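PDB 3HJL: flagellar motor switch protein FliG from Aquifex aeolicus, which probably forms part of the rotor-mounted switch complex, the C ring at the base of the flagellar motor, which sets the direction of flagellar rotation. Local coordinates for residues Ile120-Leu125 and Leu182-Ile186; Phe240-Leu246 and Pro271-Lys277. All coordinates share one frame; numbering follows the deposited sequence.

Interaction 1: Ile120-Leu125 and Leu182-Ile186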
ATOM      1  N   ILE A 120      -5.877 -16.811 -15.591  1.00 64.90           N
ATOM      2  CA  ILE A 120      -6.206 -15.704 -14.694  1.00 62.10           C
ATOM      3  C   ILE A 120      -5.655 -14.379 -15.235  1.00 59.15           C
ATOM      4  O   ILE A 120      -6.361 -13.370 -15.236  1.00 64.13           O
ATOM      5  CB  ILE A 120      -5.687 -15.969 -13.243  1.00 67.66           C
ATOM      6  CG1 ILE A 120      -6.418 -17.188 -12.632  1.00 62.04           C
ATOM      7  CG2 ILE A 120      -5.870 -14.712 -12.366  1.00 63.49           C
ATOM      8  CD1 ILE A 120      -5.857 -17.659 -11.319  1.00 61.33           C
ATOM      9  N   LEU A 121      -4.416 -14.399 -15.729  1.00 58.90           N
ATOM     10  CA  LEU A 121      -3.801 -13.209 -16.328  1.00 54.53           C
ATOM     11  C   LEU A 121      -4.544 -12.785 -17.608  1.00 54.25           C
ATOM     12  O   LEU A 121      -4.824 -11.606 -17.789  1.00 61.72           O
ATOM     13  CB  LEU A 121      -2.309 -13.446 -16.608  1.00 55.77           C
ATOM     14  CG  LEU A 121      -1.399 -13.731 -15.393  1.00 55.46           C
ATOM     15  CD1 LEU A 121       0.013 -14.075 -15.798  1.00 49.85           C
ATOM     16  CD2 LEU A 121      -1.367 -12.581 -14.442  1.00 50.64           C
ATOM     17  N   ALA A 122      -4.870 -13.748 -18.476  1.00 60.53           N
ATOM     18  CA  ALA A 122      -5.652 -13.483 -19.701  1.00 53.44           C
ATOM     19  C   ALA A 122      -7.008 -12.866 -19.369  1.00 53.93           C
ATOM     20  O   ALA A 122      -7.404 -11.869 -19.970  1.00 60.00           O
ATOM     21  CB  ALA A 122      -5.848 -14.775 -20.505  1.00 57.74           C
ATOM     22  N   SER A 123      -7.682 -13.436 -18.371  1.00 57.87           N
ATOM     23  CA  SER A 123      -8.982 -12.942 -17.888  1.00 58.24           C
ATOM     24  C   SER A 123      -8.924 -11.504 -17.373  1.00 59.52           C
ATOM     25  O   SER A 123      -9.778 -10.692 -17.712  1.00 66.23           O
ATOM     26  CB  SER A 123      -9.508 -13.857 -16.782  1.00 64.60           C
ATOM     27  OG  SER A 123     -10.800 -13.461 -16.374  1.00 80.06           O
ATOM     28  N   LEU A 124      -7.915 -11.197 -16.561  1.00 61.22           N
ATOM     29  CA  LEU A 124      -7.699  -9.821 -16.062  1.00 62.92           C
ATOM     30  C   LEU A 124      -7.247  -8.821 -17.132  1.00 56.56           C
ATOM     31  O   LEU A 124      -7.405  -7.615 -16.949  1.00 59.99           O
ATOM     32  CB  LEU A 124      -6.657  -9.807 -14.927  1.00 61.01           C
ATOM     33  CG  LEU A 124      -7.068 -10.422 -13.588  1.00 65.55           C
ATOM     34  CD1 LEU A 124      -5.885 -10.453 -12.663  1.00 69.60           C
ATOM     35  CD2 LEU A 124      -8.216  -9.641 -12.947  1.00 70.69           C
ATOM     36  N   LEU A 125      -6.638  -9.310 -18.214  1.00 60.64           N
ATOM     37  CA  LEU A 125      -6.087  -8.432 -19.255  1.00 52.45           C
ATOM     38  C   LEU A 125      -7.014  -8.175 -20.448  1.00 53.94           C
ATOM     39  O   LEU A 125      -6.833  -7.177 -21.149  1.00 64.98           O
ATOM     40  CB  LEU A 125      -4.752  -8.987 -19.773  1.00 51.82           C
ATOM     41  CG  LEU A 125      -3.492  -8.861 -18.902  1.00 54.51           C
ATOM     42  CD1 LEU A 125      -2.388  -9.671 -19.543  1.00 48.07           C
ATOM     43  CD2 LEU A 125      -3.047  -7.395 -18.728  1.00 53.99           C
ATOM     44  N   LEU A 182      -2.298  -5.556 -11.061  1.00 54.45           N
ATOM     45  CA  LEU A 182      -2.806  -6.876 -11.441  1.00 51.07           C
ATOM     46  C   LEU A 182      -2.648  -7.840 -10.238  1.00 59.32           C
ATOM     47  O   LEU A 182      -3.567  -8.605  -9.936  1.00 57.44           O
ATOM     48  CB  LEU A 182      -2.077  -7.398 -12.708  1.00 59.86           C
ATOM     49  CG  LEU A 182      -2.781  -8.498 -13.543  1.00 73.91           C
ATOM     50  CD1 LEU A 182      -2.289  -8.554 -15.001  1.00 60.56           C
ATOM     51  CD2 LEU A 182      -2.631  -9.870 -12.889  1.00 75.86           C
ATOM     52  N   LEU A 183      -1.528  -7.740  -9.510  1.00 49.65           N
ATOM     53  CA  LEU A 183      -1.303  -8.574  -8.312  1.00 58.73           C
ATOM     54  C   LEU A 183      -2.277  -8.257  -7.176  1.00 56.52           C
ATOM     55  O   LEU A 183      -2.743  -9.152  -6.496  1.00 60.83           O
ATOM     56  CB  LEU A 183       0.148  -8.450  -7.824  1.00 61.17           C
ATOM     57  CG  LEU A 183       1.155  -9.179  -8.720  1.00 60.50           C
ATOM     58  CD1 LEU A 183       2.578  -8.708  -8.460  1.00 58.60           C
ATOM     59  CD2 LEU A 183       1.014 -10.698  -8.533  1.00 48.97           C
ATOM     60  N   GLU A 184      -2.553  -6.977  -6.977  1.00 63.66           N
ATOM     61  CA  GLU A 184      -3.568  -6.511  -6.023  1.00 62.67           C
ATOM     62  C   GLU A 184      -5.000  -6.914  -6.401  1.00 58.18           C
ATOM     63  O   GLU A 184      -5.827  -7.168  -5.529  1.00 62.25           O
ATOM     64  CB  GLU A 184      -3.505  -4.985  -5.909  1.00 59.22           C
ATOM     65  CG  GLU A 184      -2.265  -4.517  -5.186  1.00 65.60           C
ATOM     66  CD  GLU A 184      -2.031  -3.016  -5.267  1.00 66.81           C
ATOM     67  OE1 GLU A 184      -2.492  -2.346  -6.226  1.00 63.43           O
ATOM     68  OE2 GLU A 184      -1.353  -2.511  -4.358  1.00 70.38           O
ATOM     69  N   GLU A 185      -5.292  -6.925  -7.697  1.00 55.67           N
ATOM     70  CA  GLU A 185      -6.589  -7.367  -8.196  1.00 55.53           C
ATOM     71  C   GLU A 185      -6.794  -8.874  -7.962  1.00 54.71           C
ATOM     72  O   GLU A 185      -7.898  -9.316  -7.672  1.00 67.44           O
ATOM     73  CB  GLU A 185      -6.709  -7.039  -9.692  1.00 54.30           C
ATOM     74  CG  GLU A 185      -8.091  -7.296 -10.300  1.00 69.43           C
ATOM     75  CD  GLU A 185      -9.215  -6.572  -9.563  1.00 76.86           C
ATOM     76  OE1 GLU A 185      -9.004  -5.407  -9.148  1.00 84.26           O
ATOM     77  OE2 GLU A 185     -10.299  -7.174  -9.391  1.00 80.72           O
ATOM     78  N   ILE A 186      -5.725  -9.644  -8.109  1.00 58.58           N
ATOM     79  CA  ILE A 186      -5.737 -11.087  -7.850  1.00 57.52           C
ATOM     80  C   ILE A 186      -5.960 -11.336  -6.361  1.00 51.75           C
ATOM     81  O   ILE A 186      -6.722 -12.222  -5.972  1.00 56.51           O
ATOM     82  CB  ILE A 186      -4.390 -11.741  -8.310  1.00 62.47           C
ATOM     83  CG1 ILE A 186      -4.304 -11.735  -9.837  1.00 62.44           C
ATOM     84  CG2 ILE A 186      -4.271 -13.178  -7.792  1.00 58.14           C
ATOM     85  CD1 ILE A 186      -2.917 -11.942 -10.382  1.00 59.53           C
TER
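Leu182 reaches across to three leucines of Ile120-Leu125 and divides its two methyls among them. With CG anti to the backbone N (chi1 -159°), its fork is carried out toward the other helix: CD2 lies 3.3 Å from Leu124 CD1 and, on another flank, 3.4 Å from Leu121 CD2, both tight for methyl groups. The second branch serves Leu125, Leu182 CD1 standing 4.0 Å from Leu125 CD2, and the Leu125 and Leu182 side chains meet at about a right angle. An alanine in place of Leu182 would remove both methyls and would probably open a gap between Leu121, Leu124 and Leu125, leaving their ends free to shift. This is helix-on-helix packing inside the middle domain of FliG, in an all-helical protein built on armadillo repeat motifs: the short helix 118-125 lies across the long helix 172-193, the local axes 11.2 Å apart at 106°. Ile113 of helix 93-114 and Phe136 of helix 130-137 also touch Leu182. One turn on, Glu185 contributes its aliphatic part: CG, anti to the backbone N, rests 3.5 Å from Leu124 CD2, the other branch of that leucine. Ile186 then meets Leu124 CD1, its CG1 at 3.5 Å, so this methyl nestles into the notch formed by Leu182 CD2 and Ile186 CG1. At the margin, Ile186 CG1 comes 4.2 Å from Ile120 CG2.

Interaction 2: Phe240-Leu246 and Pro271-Lys277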
ATOM      1  N   PHE A 240     -23.498  -9.015  24.429  1.00 65.11           N
ATOM      2  CA  PHE A 240     -24.781  -8.702  25.061  1.00 57.29           C
ATOM      3  C   PHE A 240     -25.747  -9.901  25.022  1.00 59.15           C
ATOM      4  O   PHE A 240     -26.526 -10.111  25.948  1.00 65.36           O
ATOM      5  CB  PHE A 240     -25.419  -7.479  24.396  1.00 63.36           C
ATOM      6  CG  PHE A 240     -26.573  -6.898  25.177  1.00 66.47           C
ATOM      7  CD1 PHE A 240     -26.342  -6.038  26.238  1.00 65.57           C
ATOM      8  CD2 PHE A 240     -27.885  -7.206  24.843  1.00 70.38           C
ATOM      9  CE1 PHE A 240     -27.397  -5.500  26.960  1.00 68.11           C
ATOM     10  CE2 PHE A 240     -28.944  -6.664  25.558  1.00 65.25           C
ATOM     11  CZ  PHE A 240     -28.697  -5.818  26.617  1.00 67.43           C
ATOM     12  N   GLU A 241     -25.652 -10.708  23.970  1.00 59.47           N
ATOM     13  CA  GLU A 241     -26.467 -11.909  23.833  1.00 61.31           C
ATOM     14  C   GLU A 241     -26.153 -12.947  24.930  1.00 62.63           C
ATOM     15  O   GLU A 241     -27.047 -13.686  25.348  1.00 60.48           O
ATOM     16  CB  GLU A 241     -26.268 -12.527  22.443  1.00 73.92           C
ATOM     17  CG  GLU A 241     -26.707 -11.632  21.254  1.00 84.87           C
ATOM     18  CD  GLU A 241     -28.222 -11.512  21.098  1.00 91.12           C
ATOM     19  OE1 GLU A 241     -28.831 -12.391  20.448  1.00 90.45           O
ATOM     20  OE2 GLU A 241     -28.788 -10.492  21.554  1.00100.80           O
ATOM     21  N   ASP A 242     -24.916 -12.941  25.454  1.00 60.18           N
ATOM     22  CA  ASP A 242     -24.499 -13.887  26.518  1.00 60.19           C
ATOM     23  C   ASP A 242     -25.139 -13.611  27.888  1.00 59.70           C
ATOM     24  O   ASP A 242     -24.925 -14.367  28.833  1.00 63.65           O
ATOM     25  CB  ASP A 242     -22.966 -13.914  26.681  1.00 54.49           C
ATOM     26  CG  ASP A 242     -22.246 -14.368  25.426  1.00 52.22           C
ATOM     27  OD1 ASP A 242     -22.709 -15.343  24.778  1.00 56.09           O
ATOM     28  OD2 ASP A 242     -21.177 -13.782  25.119  1.00 53.96           O
ATOM     29  N   ILE A 243     -25.901 -12.526  28.005  1.00 65.76           N
ATOM     30  CA  ILE A 243     -26.700 -12.268  29.208  1.00 66.59           C
ATOM     31  C   ILE A 243     -27.675 -13.447  29.508  1.00 68.96           C
ATOM     32  O   ILE A 243     -27.989 -13.715  30.671  1.00 73.28           O
ATOM     33  CB  ILE A 243     -27.450 -10.905  29.097  1.00 60.14           C
ATOM     34  CG1 ILE A 243     -26.439  -9.748  29.182  1.00 66.85           C
ATOM     35  CG2 ILE A 243     -28.481 -10.758  30.210  1.00 57.80           C
ATOM     36  CD1 ILE A 243     -27.042  -8.349  28.974  1.00 58.18           C
ATOM     37  N   ARG A 244     -28.100 -14.159  28.459  1.00 68.86           N
ATOM     38  CA  ARG A 244     -28.890 -15.398  28.584  1.00 68.03           C
ATOM     39  C   ARG A 244     -28.229 -16.476  29.464  1.00 68.00           C
ATOM     40  O   ARG A 244     -28.927 -17.232  30.147  1.00 69.10           O
ATOM     41  CB  ARG A 244     -29.117 -16.023  27.203  1.00 72.15           C
ATOM     42  CG  ARG A 244     -30.021 -15.256  26.264  1.00 72.27           C
ATOM     43  CD  ARG A 244     -30.392 -16.146  25.102  1.00 72.87           C
ATOM     44  NE  ARG A 244     -31.107 -15.444  24.040  1.00 72.24           N
ATOM     45  CZ  ARG A 244     -30.543 -14.670  23.117  1.00 76.02           C
ATOM     46  NH1 ARG A 244     -29.223 -14.506  23.054  1.00 82.61           N
ATOM     47  NH2 ARG A 244     -31.315 -14.089  22.205  1.00 76.99           N
ATOM     48  N   LYS A 245     -26.900 -16.585  29.385  1.00 64.70           N
ATOM     49  CA  LYS A 245     -26.138 -17.583  30.161  1.00 62.87           C
ATOM     50  C   LYS A 245     -26.135 -17.307  31.674  1.00 66.70           C
ATOM     51  O   LYS A 245     -25.997 -18.237  32.474  1.00 66.72           O
ATOM     52  CB  LYS A 245     -24.679 -17.645  29.683  1.00 63.48           C
ATOM     53  CG  LYS A 245     -24.474 -18.051  28.224  1.00 61.67           C
ATOM     54  CD  LYS A 245     -22.994 -17.993  27.861  1.00 61.10           C
ATOM     55  CE  LYS A 245     -22.751 -18.358  26.406  1.00 65.44           C
ATOM     56  NZ  LYS A 245     -21.308 -18.247  26.030  1.00 66.00           N
ATOM     57  N   LEU A 246     -26.272 -16.035  32.056  1.00 63.62           N
ATOM     58  CA  LEU A 246     -26.221 -15.630  33.463  1.00 62.80           C
ATOM     59  C   LEU A 246     -27.437 -16.117  34.263  1.00 63.22           C
ATOM     60  O   LEU A 246     -28.502 -16.369  33.697  1.00 61.26           O
ATOM     61  CB  LEU A 246     -26.105 -14.099  33.572  1.00 53.28           C
ATOM     62  CG  LEU A 246     -24.886 -13.445  32.911  1.00 52.76           C
ATOM     63  CD1 LEU A 246     -24.923 -11.950  33.095  1.00 47.61           C
ATOM     64  CD2 LEU A 246     -23.573 -14.022  33.450  1.00 54.82           C
ATOM     65  N   PRO A 271     -33.369  -8.844  22.337  1.00 73.38           N
ATOM     66  CA  PRO A 271     -34.416  -9.858  22.175  1.00 67.13           C
ATOM     67  C   PRO A 271     -35.355  -9.920  23.375  1.00 63.37           C
ATOM     68  O   PRO A 271     -34.971  -9.533  24.480  1.00 70.27           O
ATOM     69  CB  PRO A 271     -33.626 -11.165  22.051  1.00 67.81           C
ATOM     70  CG  PRO A 271     -32.272 -10.761  21.642  1.00 68.31           C
ATOM     71  CD  PRO A 271     -32.026  -9.454  22.289  1.00 69.73           C
ATOM     72  N   GLU A 272     -36.560 -10.436  23.156  1.00 65.22           N
ATOM     73  CA  GLU A 272     -37.608 -10.434  24.178  1.00 67.34           C
ATOM     74  C   GLU A 272     -37.243 -11.237  25.428  1.00 69.58           C
ATOM     75  O   GLU A 272     -37.593 -10.840  26.547  1.00 63.98           O
ATOM     76  CB  GLU A 272     -38.938 -10.947  23.589  1.00 66.86           C
ATOM     77  CG  GLU A 272     -40.173 -10.711  24.471  1.00 70.03           C
ATOM     78  CD  GLU A 272     -40.398  -9.238  24.806  1.00 76.98           C
ATOM     79  OE1 GLU A 272     -40.744  -8.939  25.973  1.00 83.61           O
ATOM     80  OE2 GLU A 272     -40.188  -8.379  23.917  1.00 78.77           O
ATOM     81  N   ASP A 273     -36.549 -12.359  25.239  1.00 65.53           N
ATOM     82  CA  ASP A 273     -36.141 -13.205  26.368  1.00 65.51           C
ATOM     83  C   ASP A 273     -35.088 -12.545  27.279  1.00 64.64           C
ATOM     84  O   ASP A 273     -35.064 -12.804  28.480  1.00 59.12           O
ATOM     85  CB  ASP A 273     -35.677 -14.584  25.891  1.00 70.76           C
ATOM     86  CG  ASP A 273     -34.406 -14.533  25.070  1.00 74.40           C
ATOM     87  OD1 ASP A 273     -34.400 -13.888  24.000  1.00 66.38           O
ATOM     88  OD2 ASP A 273     -33.435 -15.195  25.475  1.00 79.02           O
ATOM     89  N   ILE A 274     -34.244 -11.686  26.707  1.00 63.23           N
ATOM     90  CA  ILE A 274     -33.257 -10.922  27.484  1.00 61.90           C
ATOM     91  C   ILE A 274     -33.951  -9.745  28.200  1.00 64.68           C
ATOM     92  O   ILE A 274     -33.574  -9.392  29.322  1.00 61.25           O
ATOM     93  CB  ILE A 274     -32.061 -10.441  26.592  1.00 62.27           C
ATOM     94  CG1 ILE A 274     -31.282 -11.653  26.050  1.00 61.97           C
ATOM     95  CG2 ILE A 274     -31.113  -9.537  27.373  1.00 60.15           C
ATOM     96  CD1 ILE A 274     -30.168 -11.289  25.076  1.00 62.26           C
ATOM     97  N   LYS A 275     -34.960  -9.149  27.558  1.00 64.68           N
ATOM     98  CA  LYS A 275     -35.798  -8.147  28.223  1.00 64.97           C
ATOM     99  C   LYS A 275     -36.424  -8.761  29.471  1.00 57.81           C
ATOM    100  O   LYS A 275     -36.276  -8.225  30.572  1.00 64.37           O
ATOM    101  CB  LYS A 275     -36.926  -7.636  27.316  1.00 66.16           C
ATOM    102  CG  LYS A 275     -36.533  -6.656  26.242  1.00 71.35           C
ATOM    103  CD  LYS A 275     -37.775  -6.264  25.436  1.00 74.84           C
ATOM    104  CE  LYS A 275     -37.512  -5.103  24.494  1.00 82.71           C
ATOM    105  NZ  LYS A 275     -38.722  -4.689  23.720  1.00 83.23           N
ATOM    106  N   GLN A 276     -37.110  -9.890  29.290  1.00 50.49           N
ATOM    107  CA  GLN A 276     -37.770 -10.592  30.404  1.00 57.08           C
ATOM    108  C   GLN A 276     -36.796 -11.090  31.471  1.00 57.02           C
ATOM    109  O   GLN A 276     -37.170 -11.218  32.637  1.00 63.17           O
ATOM    110  CB  GLN A 276     -38.631 -11.767  29.900  1.00 62.04           C
ATOM    111  CG  GLN A 276     -39.835 -11.372  29.036  1.00 67.04           C
ATOM    112  CD  GLN A 276     -40.797 -10.412  29.732  1.00 75.16           C
ATOM    113  OE1 GLN A 276     -40.925 -10.409  30.965  1.00 73.09           O
ATOM    114  NE2 GLN A 276     -41.479  -9.588  28.938  1.00 77.12           N
ATOM    115  N   LYS A 277     -35.556 -11.363  31.077  1.00 62.37           N
ATOM    116  CA  LYS A 277     -34.519 -11.779  32.017  1.00 66.13           C
ATOM    117  C   LYS A 277     -34.228 -10.689  33.055  1.00 69.50           C
ATOM    118  O   LYS A 277     -34.053 -10.987  34.238  1.00 68.90           O
ATOM    119  CB  LYS A 277     -33.244 -12.147  31.258  1.00 69.42           C
ATOM    120  CG  LYS A 277     -32.208 -12.820  32.103  1.00 70.84           C
ATOM    121  CD  LYS A 277     -31.430 -13.876  31.331  1.00 70.90           C
ATOM    122  CE  LYS A 277     -30.565 -14.714  32.254  1.00 72.65           C
ATOM    123  NZ  LYS A 277     -31.355 -15.493  33.255  1.00 73.47           N
TER
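The guanidinium of Arg244 has Ile274 CD1 over the centre of one face, 3.8 Å above the plane, while carboxylates gather round its rim. Asp273 OD2 sits at the edge beside NE, and Glu241 OE1 lies in the plane at the NH1 and NH2 end. Phe240 carries Ile243 CD1 on one ring face, 3.5 Å above the plane and displaced toward the rim; its CE2 approaches Ile274 CG2 obliquely. Together Glu241, Arg244 and Asp273 form a salt-bridge network within the C-terminal domain of FliG, tying the 3-10 turn 241-244 to the start of helix 272-279, for which Pro271 is the N-cap residue. The guanidinium and Asp273 carboxylate planes are only 23° apart. Even so, the bond from Arg244 NE to Asp273 OD2, 2.7 Å long, is weak because it is bent to 127°. Both links to Glu241 OE1 are weak as well. The two acids probably offset the arginine's charge and limit the turning of its guanidinium. Pro271 CG fills in nearby, 3.5 Å from Arg244 NH2.

Ile274 thus splits its work, CD1 against the guanidinium face and CG2 against Phe240 and Ile243, whose buried side chains also reach helix 302-320. At the far end, Lys277 bends at chi2 and again at chi4 (63°), which brings NZ to a weak hydrogen bond with Leu246 O at 3.0 Å.

The two contacts follow one another along the chain and share no helix: interaction 1 joins helices 118-125 and 172-193 of the middle domain, interaction 2 joins the loop between helices 227-237 and 248-255 to helix 272-279 of the C-terminal domain. Their centres are 48 Å apart and their nearest atoms about 34 Å, so they do not meet. The centre of interaction 1 lies about 18 Å from the centre of the chain, that of interaction 2 about 43 Å, as suits an elongated molecule. Each therefore joins helices or a loop within one domain, and neither contact by itself fixes how the two domains are placed relative to each other.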